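Local coordinates for Thiol:disulfide interchange protein, thioredoxin family protein (Chlorobaculum tepidum, PDB 3OR5) that probably acts as a thioredoxin-fold thiol:disulfide oxidoreductase, with a likely role in cytochrome c biogenesis, at residues V20-G24 with V82-M86; I38-F42 with L102-F106; T69-V75 with Y93-A98; I117-F121 with G131-G135. All coordinates share one frame; numbering follows the deposited sequence.

Interaction 1. Residues V20-G24 with V82-M86; sequences VTVDG and VKNYM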
loop_
_atom_site.group_PDB
_atom_site.type_symbol
_atom_site.label_atom_id
_atom_site.label_comp_id
_atom_site.label_asym_id
_atom_site.label_seq_id
_atom_site.Cartn_x
_atom_site.Cartn_y
_atom_site.Cartn_z
ATOM N N VAL A 20 -10.905 5.174 -8.336
ATOM C CA VAL A 20 -10.951 4.305 -9.518
ATOM C C VAL A 20 -9.484 3.951 -9.750
ATOM O O VAL A 20 -8.623 4.839 -9.626
ATOM C CB VAL A 20 -11.459 5.057 -10.747
ATOM C CG1 VAL A 20 -11.345 4.134 -11.955
ATOM C CG2 VAL A 20 -12.995 5.364 -10.540
ATOM N N THR A 21 -9.245 2.686 -10.003
ATOM C CA THR A 21 -7.867 2.234 -10.192
ATOM C C THR A 21 -7.374 2.564 -11.598
ATOM O O THR A 21 -8.144 2.870 -12.528
ATOM C CB THR A 21 -7.705 0.732 -10.002
ATOM O OG1 THR A 21 -8.459 0.104 -11.042
ATOM C CG2 THR A 21 -8.211 0.273 -8.560
ATOM N N VAL A 22 -6.034 2.531 -11.770
ATOM C CA VAL A 22 -5.391 2.820 -13.083
ATOM C C VAL A 22 -5.947 1.908 -14.171
ATOM O O VAL A 22 -6.096 2.364 -15.332
ATOM C CB VAL A 22 -3.930 2.602 -12.873
ATOM C CG1 VAL A 22 -3.205 2.578 -14.231
ATOM C CG2 VAL A 22 -3.397 3.779 -11.937
ATOM N N ASP A 23 -6.289 0.681 -13.813
ATOM C CA ASP A 23 -6.885 -0.297 -14.788
ATOM C C ASP A 23 -8.361 -0.291 -14.781
ATOM O O ASP A 23 -8.947 -1.227 -15.303
ATOM C CB ASP A 23 -6.321 -1.722 -14.683
ATOM C CG ASP A 23 -6.492 -2.302 -13.323
ATOM O OD1 ASP A 23 -6.758 -1.541 -12.329
ATOM O OD2 ASP A 23 -6.297 -3.551 -13.222
ATOM N N GLY A 24 -8.969 0.798 -14.263
ATOM C CA GLY A 24 -10.419 1.007 -14.505
ATOM C C GLY A 24 -11.277 0.090 -13.675
ATOM O O GLY A 24 -12.168 -0.561 -14.211
ATOM N N VAL A 82 2.158 4.001 -15.518
ATOM C CA VAL A 82 1.752 3.114 -14.404
ATOM C C VAL A 82 0.931 1.916 -14.959
ATOM O O VAL A 82 1.168 0.773 -14.553
ATOM C CB VAL A 82 0.926 3.890 -13.393
ATOM C CG1 VAL A 82 0.528 2.927 -12.208
ATOM C CG2 VAL A 82 1.823 4.925 -12.789
ATOM N N LYS A 83 0.012 2.179 -15.912
ATOM C CA LYS A 83 -0.775 1.066 -16.487
ATOM C C LYS A 83 0.149 0.042 -17.182
ATOM O O LYS A 83 0.012 -1.186 -17.021
ATOM C CB LYS A 83 -1.755 1.625 -17.543
ATOM C CG LYS A 83 -2.632 0.576 -18.275
ATOM C CD LYS A 83 -3.969 0.466 -17.575
ATOM C CE LYS A 83 -4.977 -0.485 -18.363
ATOM N NZ LYS A 83 -4.322 -1.843 -18.453
ATOM N N ASN A 84 1.162 0.506 -17.917
ATOM C CA ASN A 84 2.096 -0.455 -18.519
ATOM C C ASN A 84 2.967 -1.213 -17.530
ATOM O O ASN A 84 3.210 -2.355 -17.709
ATOM C CB ASN A 84 2.983 0.226 -19.567
ATOM C CG ASN A 84 3.401 -0.753 -20.621
ATOM O OD1 ASN A 84 2.530 -1.455 -21.207
ATOM N ND2 ASN A 84 4.682 -0.899 -20.822
ATOM N N TYR A 85 3.401 -0.580 -16.434
ATOM C CA TYR A 85 4.146 -1.266 -15.419
ATOM C C TYR A 85 3.285 -2.391 -14.760
ATOM O O TYR A 85 3.762 -3.486 -14.506
ATOM C CB TYR A 85 4.605 -0.232 -14.376
ATOM C CG TYR A 85 5.579 -0.833 -13.404
ATOM C CD1 TYR A 85 6.817 -1.267 -13.800
ATOM C CD2 TYR A 85 5.214 -0.925 -12.035
ATOM C CE1 TYR A 85 7.702 -1.831 -12.876
ATOM C CE2 TYR A 85 6.116 -1.473 -11.117
ATOM C CZ TYR A 85 7.324 -1.903 -11.538
ATOM O OH TYR A 85 8.172 -2.445 -10.592
HETATM N N MSE A 86 2.031 -2.059 -14.544
HETATM C CA MSE A 86 1.091 -3.066 -13.992
HETATM C C MSE A 86 1.025 -4.252 -14.906
HETATM O O MSE A 86 0.956 -5.384 -14.385
HETATM C CB MSE A 86 -0.294 -2.437 -13.752
HETATM C CG MSE A 86 -0.279 -1.495 -12.588
HETATM SE SE MSE A 86 -2.034 -0.604 -12.580
HETATM C CE MSE A 86 -3.098 -2.045 -12.020
#

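Interaction 2. Residues I38-F42 with L102-F106; sequences IVNFF and LIRAF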
loop_
_atom_site.group_PDB
_atom_site.type_symbol
_atom_site.label_atom_id
_atom_site.label_comp_id
_atom_site.label_asym_id
_atom_site.label_seq_id
_atom_site.Cartn_x
_atom_site.Cartn_y
_atom_site.Cartn_z
ATOM N N ILE A 38 -1.440 -3.099 3.334
ATOM C CA ILE A 38 -0.262 -2.163 3.323
ATOM C C ILE A 38 -0.510 -1.238 2.172
ATOM O O ILE A 38 -0.696 -1.707 1.021
ATOM C CB ILE A 38 1.067 -2.945 3.182
ATOM C CG1 ILE A 38 1.395 -3.700 4.482
ATOM C CG2 ILE A 38 2.200 -1.976 2.864
ATOM C CD1 ILE A 38 2.571 -4.725 4.291
ATOM N N VAL A 39 -0.487 0.086 2.464
ATOM C CA VAL A 39 -0.714 1.104 1.403
ATOM C C VAL A 39 0.681 1.597 1.034
ATOM O O VAL A 39 1.426 2.075 1.888
ATOM C CB VAL A 39 -1.560 2.227 1.935
ATOM C CG1 VAL A 39 -1.725 3.344 0.853
ATOM C CG2 VAL A 39 -2.939 1.675 2.406
ATOM N N ASN A 40 1.026 1.449 -0.240
ATOM C CA ASN A 40 2.411 1.671 -0.772
ATOM C C ASN A 40 2.320 2.868 -1.677
ATOM O O ASN A 40 1.723 2.828 -2.758
ATOM C CB ASN A 40 2.904 0.449 -1.545
ATOM C CG ASN A 40 4.225 0.703 -2.215
ATOM O OD1 ASN A 40 5.179 1.178 -1.537
ATOM N ND2 ASN A 40 4.347 0.319 -3.383
ATOM N N PHE A 41 2.977 3.969 -1.254
ATOM C CA PHE A 41 3.119 5.170 -2.134
ATOM C C PHE A 41 4.376 4.937 -2.889
ATOM O O PHE A 41 5.466 4.719 -2.296
ATOM C CB PHE A 41 3.247 6.461 -1.283
ATOM C CG PHE A 41 1.896 6.899 -0.740
ATOM C CD1 PHE A 41 1.106 7.913 -1.343
ATOM C CD2 PHE A 41 1.409 6.252 0.412
ATOM C CE1 PHE A 41 -0.159 8.244 -0.837
ATOM C CE2 PHE A 41 0.124 6.579 0.935
ATOM C CZ PHE A 41 -0.639 7.642 0.361
ATOM N N PHE A 42 4.264 4.942 -4.201
ATOM C CA PHE A 42 5.403 4.511 -5.057
ATOM C C PHE A 42 5.433 5.247 -6.390
ATOM O O PHE A 42 4.415 5.852 -6.766
ATOM C CB PHE A 42 5.333 2.976 -5.402
ATOM C CG PHE A 42 4.238 2.641 -6.376
ATOM C CD1 PHE A 42 4.551 2.327 -7.699
ATOM C CD2 PHE A 42 2.885 2.633 -5.983
ATOM C CE1 PHE A 42 3.555 2.066 -8.632
ATOM C CE2 PHE A 42 1.864 2.320 -6.925
ATOM C CZ PHE A 42 2.204 2.053 -8.252
ATOM N N LEU A 102 -5.784 11.642 -1.475
ATOM C CA LEU A 102 -5.229 10.342 -1.067
ATOM C C LEU A 102 -3.958 10.624 -0.312
ATOM O O LEU A 102 -3.695 9.932 0.679
ATOM C CB LEU A 102 -4.950 9.458 -2.286
ATOM C CG LEU A 102 -6.171 8.841 -3.000
ATOM C CD1 LEU A 102 -5.788 8.060 -4.291
ATOM C CD2 LEU A 102 -6.966 7.878 -2.025
ATOM N N ILE A 103 -3.171 11.605 -0.742
ATOM C CA ILE A 103 -1.903 11.914 -0.059
ATOM C C ILE A 103 -2.213 12.479 1.321
ATOM O O ILE A 103 -1.675 12.014 2.290
ATOM C CB ILE A 103 -0.967 12.832 -0.867
ATOM C CG1 ILE A 103 -0.469 12.023 -2.065
ATOM C CG2 ILE A 103 0.168 13.369 0.057
ATOM C CD1 ILE A 103 0.222 12.906 -3.108
ATOM N N ARG A 104 -3.208 13.355 1.391
ATOM C CA ARG A 104 -3.509 13.987 2.710
ATOM C C ARG A 104 -4.110 12.943 3.661
ATOM O O ARG A 104 -3.963 13.101 4.885
ATOM C CB ARG A 104 -4.505 15.137 2.526
ATOM C CG ARG A 104 -3.965 16.386 1.895
ATOM C CD ARG A 104 -4.996 17.530 2.159
ATOM N NE ARG A 104 -6.139 17.413 1.258
ATOM C CZ ARG A 104 -6.149 17.957 0.043
ATOM N NH1 ARG A 104 -5.076 18.619 -0.383
ATOM N NH2 ARG A 104 -7.206 17.793 -0.750
ATOM N N ALA A 105 -4.768 11.896 3.160
ATOM C CA ALA A 105 -5.296 10.820 4.005
ATOM C C ALA A 105 -4.231 10.123 4.894
ATOM O O ALA A 105 -4.549 9.707 6.011
ATOM C CB ALA A 105 -6.077 9.780 3.226
ATOM N N PHE A 106 -3.012 10.002 4.362
ATOM C CA PHE A 106 -1.879 9.349 5.017
ATOM C C PHE A 106 -0.748 10.246 5.524
ATOM O O PHE A 106 0.061 9.820 6.333
ATOM C CB PHE A 106 -1.323 8.257 4.096
ATOM C CG PHE A 106 -2.255 7.148 3.963
ATOM C CD1 PHE A 106 -2.280 6.139 4.879
ATOM C CD2 PHE A 106 -3.231 7.193 2.923
ATOM C CE1 PHE A 106 -3.214 5.089 4.770
ATOM C CE2 PHE A 106 -4.138 6.166 2.832
ATOM C CZ PHE A 106 -4.118 5.128 3.692
#

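Interaction 3. Residues T69-V75 with Y93-A98; sequences TFVGIAV and YPVMMA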
loop_
_atom_site.group_PDB
_atom_site.type_symbol
_atom_site.label_atom_id
_atom_site.label_comp_id
_atom_site.label_asym_id
_atom_site.label_seq_id
_atom_site.Cartn_x
_atom_site.Cartn_y
_atom_site.Cartn_z
ATOM N N THR A 69 -4.281 -7.459 1.778
ATOM C CA THR A 69 -3.961 -6.981 0.388
ATOM C C THR A 69 -2.989 -5.804 0.458
ATOM O O THR A 69 -2.981 -5.040 1.429
ATOM C CB THR A 69 -5.194 -6.512 -0.355
ATOM O OG1 THR A 69 -4.885 -6.272 -1.751
ATOM C CG2 THR A 69 -5.908 -5.212 0.251
ATOM N N PHE A 70 -2.149 -5.699 -0.572
ATOM C CA PHE A 70 -1.484 -4.383 -0.808
ATOM C C PHE A 70 -2.470 -3.432 -1.521
ATOM O O PHE A 70 -3.463 -3.849 -2.202
ATOM C CB PHE A 70 -0.265 -4.578 -1.701
ATOM C CG PHE A 70 0.893 -5.201 -0.985
ATOM C CD1 PHE A 70 1.702 -4.414 -0.194
ATOM C CD2 PHE A 70 1.200 -6.554 -1.139
ATOM C CE1 PHE A 70 2.767 -5.027 0.491
ATOM C CE2 PHE A 70 2.293 -7.150 -0.516
ATOM C CZ PHE A 70 3.080 -6.382 0.323
ATOM N N VAL A 71 -2.219 -2.124 -1.370
ATOM C CA VAL A 71 -2.899 -1.169 -2.208
ATOM C C VAL A 71 -1.797 -0.198 -2.648
ATOM O O VAL A 71 -1.009 0.299 -1.780
ATOM C CB VAL A 71 -3.888 -0.375 -1.373
ATOM C CG1 VAL A 71 -4.541 0.711 -2.221
ATOM C CG2 VAL A 71 -4.967 -1.281 -0.778
ATOM N N GLY A 72 -1.689 0.050 -3.943
ATOM C CA GLY A 72 -0.596 0.972 -4.410
ATOM C C GLY A 72 -1.193 2.340 -4.743
ATOM O O GLY A 72 -2.277 2.444 -5.315
ATOM N N ILE A 73 -0.484 3.419 -4.408
ATOM C CA ILE A 73 -0.908 4.785 -4.790
ATOM C C ILE A 73 0.305 5.371 -5.501
ATOM O O ILE A 73 1.373 5.523 -4.908
ATOM C CB ILE A 73 -1.297 5.598 -3.543
ATOM C CG1 ILE A 73 -2.608 4.979 -2.927
ATOM C CG2 ILE A 73 -1.559 7.105 -3.993
ATOM C CD1 ILE A 73 -3.037 5.642 -1.589
ATOM N N ALA A 74 0.151 5.672 -6.786
ATOM C CA ALA A 74 1.317 6.062 -7.638
ATOM C C ALA A 74 1.439 7.576 -7.603
ATOM O O ALA A 74 0.514 8.297 -8.015
ATOM C CB ALA A 74 1.081 5.616 -9.102
ATOM N N VAL A 75 2.590 8.044 -7.134
ATOM C CA VAL A 75 2.879 9.469 -6.981
ATOM C C VAL A 75 3.833 9.928 -8.061
ATOM O O VAL A 75 4.597 9.100 -8.581
ATOM C CB VAL A 75 3.463 9.738 -5.580
ATOM C CG1 VAL A 75 2.352 9.530 -4.451
ATOM C CG2 VAL A 75 4.705 8.947 -5.304
ATOM N N TYR A 93 -2.819 -6.320 -7.315
ATOM C CA TYR A 93 -3.533 -5.624 -6.209
ATOM C C TYR A 93 -3.991 -4.244 -6.694
ATOM O O TYR A 93 -3.480 -3.762 -7.732
ATOM C CB TYR A 93 -2.653 -5.538 -5.001
ATOM C CG TYR A 93 -1.284 -4.987 -5.251
ATOM C CD1 TYR A 93 -1.100 -3.582 -5.273
ATOM C CD2 TYR A 93 -0.208 -5.793 -5.350
ATOM C CE1 TYR A 93 0.247 -3.023 -5.468
ATOM C CE2 TYR A 93 1.091 -5.299 -5.542
ATOM C CZ TYR A 93 1.314 -3.884 -5.560
ATOM O OH TYR A 93 2.618 -3.321 -5.735
ATOM N N PRO A 94 -4.898 -3.576 -6.016
ATOM C CA PRO A 94 -5.423 -2.305 -6.523
ATOM C C PRO A 94 -4.343 -1.244 -6.571
ATOM O O PRO A 94 -3.584 -1.079 -5.601
ATOM C CB PRO A 94 -6.482 -1.883 -5.510
ATOM C CG PRO A 94 -6.841 -3.199 -4.870
ATOM C CD PRO A 94 -5.596 -4.011 -4.803
ATOM N N VAL A 95 -4.327 -0.513 -7.662
ATOM C CA VAL A 95 -3.442 0.663 -7.751
ATOM C C VAL A 95 -4.145 1.854 -8.294
ATOM O O VAL A 95 -4.841 1.754 -9.323
ATOM C CB VAL A 95 -2.345 0.290 -8.779
ATOM C CG1 VAL A 95 -1.410 1.573 -9.100
ATOM C CG2 VAL A 95 -1.382 -0.878 -8.338
HETATM N N MSE A 96 -4.018 2.988 -7.598
HETATM C CA MSE A 96 -4.701 4.262 -7.972
HETATM C C MSE A 96 -3.640 5.308 -8.260
HETATM O O MSE A 96 -2.568 5.335 -7.564
HETATM C CB MSE A 96 -5.657 4.793 -6.866
HETATM C CG MSE A 96 -6.777 3.860 -6.780
HETATM SE SE MSE A 96 -7.896 4.469 -5.221
HETATM C CE MSE A 96 -6.710 3.829 -3.850
HETATM N N MSE A 97 -3.920 6.189 -9.200
HETATM C CA MSE A 97 -3.075 7.431 -9.289
HETATM C C MSE A 97 -3.284 8.298 -8.072
HETATM O O MSE A 97 -4.430 8.489 -7.611
HETATM C CB MSE A 97 -3.470 8.278 -10.504
HETATM C CG MSE A 97 -3.415 7.461 -11.828
HETATM SE SE MSE A 97 -1.522 6.946 -12.296
HETATM C CE MSE A 97 -0.755 8.743 -12.515
ATOM N N ALA A 98 -2.191 8.881 -7.539
ATOM C CA ALA A 98 -2.394 9.721 -6.370
ATOM C C ALA A 98 -3.256 10.932 -6.712
ATOM O O ALA A 98 -3.237 11.474 -7.871
ATOM C CB ALA A 98 -1.030 10.252 -5.902
#

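Interaction 4. Residues I117-F121 with G131-G135; sequences IPTSF and GVIVG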
loop_
_atom_site.group_PDB
_atom_site.type_symbol
_atom_site.label_atom_id
_atom_site.label_comp_id
_atom_site.label_asym_id
_atom_site.label_seq_id
_atom_site.Cartn_x
_atom_site.Cartn_y
_atom_site.Cartn_z
ATOM N N ILE A 117 9.994 8.147 -1.523
ATOM C CA ILE A 117 9.370 6.884 -1.956
ATOM C C ILE A 117 10.374 5.804 -2.075
ATOM O O ILE A 117 11.572 6.110 -2.418
ATOM C CB ILE A 117 8.619 6.991 -3.257
ATOM C CG1 ILE A 117 9.470 7.750 -4.267
ATOM C CG2 ILE A 117 7.265 7.598 -3.023
ATOM C CD1 ILE A 117 8.817 7.752 -5.734
ATOM N N PRO A 118 9.990 4.548 -1.840
ATOM C CA PRO A 118 8.570 4.230 -1.438
ATOM C C PRO A 118 8.325 4.516 0.049
ATOM O O PRO A 118 9.310 4.514 0.854
ATOM C CB PRO A 118 8.548 2.731 -1.646
ATOM C CG PRO A 118 9.969 2.294 -1.379
ATOM C CD PRO A 118 10.744 3.326 -2.104
ATOM N N THR A 119 7.088 4.883 0.416
ATOM C CA THR A 119 6.703 4.998 1.826
ATOM C C THR A 119 5.427 4.157 1.896
ATOM O O THR A 119 4.511 4.352 1.076
ATOM C CB THR A 119 6.337 6.423 2.179
ATOM O OG1 THR A 119 7.538 7.290 2.158
ATOM C CG2 THR A 119 5.833 6.509 3.649
ATOM N N SER A 120 5.385 3.292 2.891
ATOM C CA SER A 120 4.208 2.457 3.002
ATOM C C SER A 120 3.691 2.481 4.411
ATOM O O SER A 120 4.404 2.744 5.366
ATOM C CB SER A 120 4.597 1.047 2.661
ATOM O OG SER A 120 5.122 0.870 1.301
ATOM N N PHE A 121 2.409 2.198 4.535
ATOM C CA PHE A 121 1.708 2.227 5.876
ATOM C C PHE A 121 1.132 0.884 6.125
ATOM O O PHE A 121 0.496 0.294 5.211
ATOM C CB PHE A 121 0.618 3.286 5.836
ATOM C CG PHE A 121 1.171 4.667 5.599
ATOM C CD1 PHE A 121 1.588 5.401 6.669
ATOM C CD2 PHE A 121 1.355 5.157 4.302
ATOM C CE1 PHE A 121 2.135 6.668 6.473
ATOM C CE2 PHE A 121 1.959 6.432 4.084
ATOM C CZ PHE A 121 2.341 7.185 5.177
ATOM N N GLY A 131 2.319 0.926 11.763
ATOM C CA GLY A 131 3.723 1.216 11.460
ATOM C C GLY A 131 3.860 1.851 10.073
ATOM O O GLY A 131 2.954 1.799 9.229
ATOM N N VAL A 132 5.023 2.443 9.880
ATOM C CA VAL A 132 5.366 3.075 8.617
ATOM C C VAL A 132 6.647 2.472 8.102
ATOM O O VAL A 132 7.650 2.394 8.824
ATOM C CB VAL A 132 5.498 4.637 8.801
ATOM C CG1 VAL A 132 5.737 5.208 7.457
ATOM C CG2 VAL A 132 4.206 5.253 9.439
ATOM N N ILE A 133 6.689 2.111 6.833
ATOM C CA ILE A 133 7.877 1.552 6.238
ATOM C C ILE A 133 8.463 2.640 5.341
ATOM O O ILE A 133 7.845 3.093 4.384
ATOM C CB ILE A 133 7.537 0.325 5.354
ATOM C CG1 ILE A 133 6.916 -0.778 6.198
ATOM C CG2 ILE A 133 8.804 -0.217 4.659
ATOM C CD1 ILE A 133 6.289 -1.874 5.381
ATOM N N VAL A 134 9.678 3.078 5.668
ATOM C CA VAL A 134 10.389 4.053 4.793
ATOM C C VAL A 134 11.799 3.500 4.462
ATOM O O VAL A 134 12.706 4.271 4.145
ATOM C CB VAL A 134 10.596 5.403 5.443
ATOM C CG1 VAL A 134 9.253 6.152 5.720
ATOM C CG2 VAL A 134 11.457 5.266 6.703
ATOM N N GLY A 135 11.989 2.210 4.553
ATOM C CA GLY A 135 13.236 1.523 4.230
ATOM C C GLY A 135 12.946 0.224 3.493
ATOM O O GLY A 135 11.834 -0.313 3.551
HETATM O O HOH W 1 7.789 1.433 1.496
#

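Interaction 1. Residues V20-G24 with V82-M86
The carboxylate of D23 carries the terminal methyl of selenomethionine M86 on one face: CE stands 3.6 Å from CG, almost straight above it and about equally far from OD1 and OD2. T21, in the same loop, donates OG1-H to D23 OD1 (2.7 Å) from the anti side, tilted 27° out of the carboxylate plane, and so helps to fix the rotation of the group under the methyl. M86 reaches D23 because its chain runs extended as far as SE and bends only at the last torsion (chi3 71°).

On the way, SE packs 3.7 Å from V22 CB. V22 points toward the helix, laying CG1 against K83 CB at 3.7 Å while CG2 crosses V82 CG1 at about a right angle. K83 bends alongside the turn, its CD 3.6 Å from V22 O. Its NZ stays 5.8 Å from D23 OD2, so the opposite charges are near but do not pair.

The type I turn, T21 to G24, lies in the connection of the beta hairpin of strands 18-20 and 26-28. It packs on helix 79-89, with V22 also touching M97 and backbone-bonded to V95 of strand 95-97.

Interaction 2. Residues I38-F42 with L102-F106
Strand 38-42 and helix 102-106 run at 123° to each other with their axes 11.1 Å apart at closest, a gap bridged by V39 and F41 from the strand and by F106 and I103 from the helix. No hydrogen bond crosses it; the contact is made by rings and aliphatic carbons.

F41 and F106 form an offset edge-to-face pair, centroids 5.7 Å apart and planes at 66°. F41 supplies the edge: CZ comes to 3.7 Å from F106 CD2, while CE2 lies near F106 CB and CG. At the same edge, near the F41 ring plane, sits the carbonyl oxygen of L102, 3.8 Å from CZ, and that oxygen also lies in the plane of the F106 ring. Ring C-H edges of F41 and F106 both come near this oxygen, which is probably mildly favourable.

This is the layered design of the thioredoxin fold, in which strand 36-42 runs through the middle of the sheet and helix 100-107 packs on the face presenting V39 and F41. V39 lies over one face of the F106 ring near its CZ end, both methyls on that side, CG2 3.9 Å from CZ and CG1 4.1 Å above the plane toward the rim.

At the CE1 side of the F41 ring, I103 turns CG1 anti to its carbonyl carbon (chi1 -69°), which brings it 4.0 Å from F41 CE1. F106 is further enclosed by F17, edge-to-face, and by P15, and its ring also meets that of F121.

Interaction 3. Residues T69-V75 with Y93-A98
F70 and Y93 open a parallel strand pairing that belongs to the beta-alpha-beta unit of strand 68-74, helix 79-89 and strand 95-97 in the thioredoxin-like domain, its second strand probably the insertion seen in TlpA-like relatives. The F70 methylene is seated over the centre of the Y93 ring: CB is 3.7 Å from the centroid and 12° off the normal, a CH-pi contact. The two rings themselves meet obliquely, planes at 46°, neither stacked nor edge-to-face. Y93 adopts chi1 51°, which wedges CG between its N and carbonyl carbon and lays the ring against the strand, so that G72 N lies at the ring edge.

G72 has no side chain on the face where the Y93 ring and V95 occupy the space beside it; there the CA atoms of G72 and V95 come to 4.4 Å. On the face shared by I73 and M96, the selenomethionine curls at its end, and CE reaches V71 CG1 at 4.1 Å across an oblique approach. I73 uses CG2, held opposite its N, to pack on A98 CB.

On the other face A74 lies beneath the helix that crosses between the strands, where V82 touches A74, V95 and M97. Four backbone bonds stitch the pair, the straightest being G72 N to P94 O, 2.8 Å and 173° at the hydrogen; the last is A98 N to A74 O, with the A98 methyl 3.3 Å from that same oxygen.

Interaction 4. Residues I117-F121 with G131-G135
S120 and I133 form the tight centre of a beta hairpin, strands 119-123 and 129-133, at the edge of the thioredoxin-fold sheet. They are an antiparallel hydrogen-bonded pair: S120 N donates to I133 O at 2.9 Å, in the carbonyl plane, and I133 N returns a nearly straight bond (170° at the hydrogen) to S120 O at 2.8 Å. Each carbonyl also receives a CA-H contact, from T119 and V132 respectively. The two CB atoms sit 4.1 Å apart on the face they share, which on the S120 side continues to I38 of the next strand.

On the opposite face only the outer members, V132 and V134, grade toward solvent. F121 and V132, the adjoining non-hydrogen-bonded pair, lie alongside each other and point the same way, V132 CG2 resting 3.8 Å from F121 CD1. The inner partner F121 is buried and meets F106, whereas V132 is partly exposed. T119 and V134 repeat this side-by-side habit more loosely: with OG1 beside the backbone N (chi1 -69°), T119 CG2 stands anti to N and meets V134 CG1 at 4.0 Å, while OG1 is bonded to G116 O. V134 itself is exposed.

Just before the hairpin's first strand, the peptide preceding P118 is cis. This is the cis-proline position of thioredoxin-like proteins, and here P118 touches C49 of a CxxC pattern that is probably the redox site. Nearby, a water sits 2.7 Å from S120 OG and donates a weak bond to I133 O.

Overall arrangement
Following the chain from its N terminus, the turn at 20-24 pairs with helix 79-89, closing interaction 1 over a loop that contains strand 36-42. That strand opens the loop that interaction 2 closes with helix 100-107, so these two contacts cross. Interaction 3 also crosses interaction 1, but lies nested within the loop of interaction 2; its strand 68-74 adds directly to strand 36-42 through backbone bonds such as N40 N to V71 O. Interaction 4 follows in series as a short hairpin, joined to the other side of strand 36-42. Together they tie the N-terminal turn, helices 79-89 and 100-107 and, through strands 68-74 and 119-123, both outer strands to the central strand 36-42.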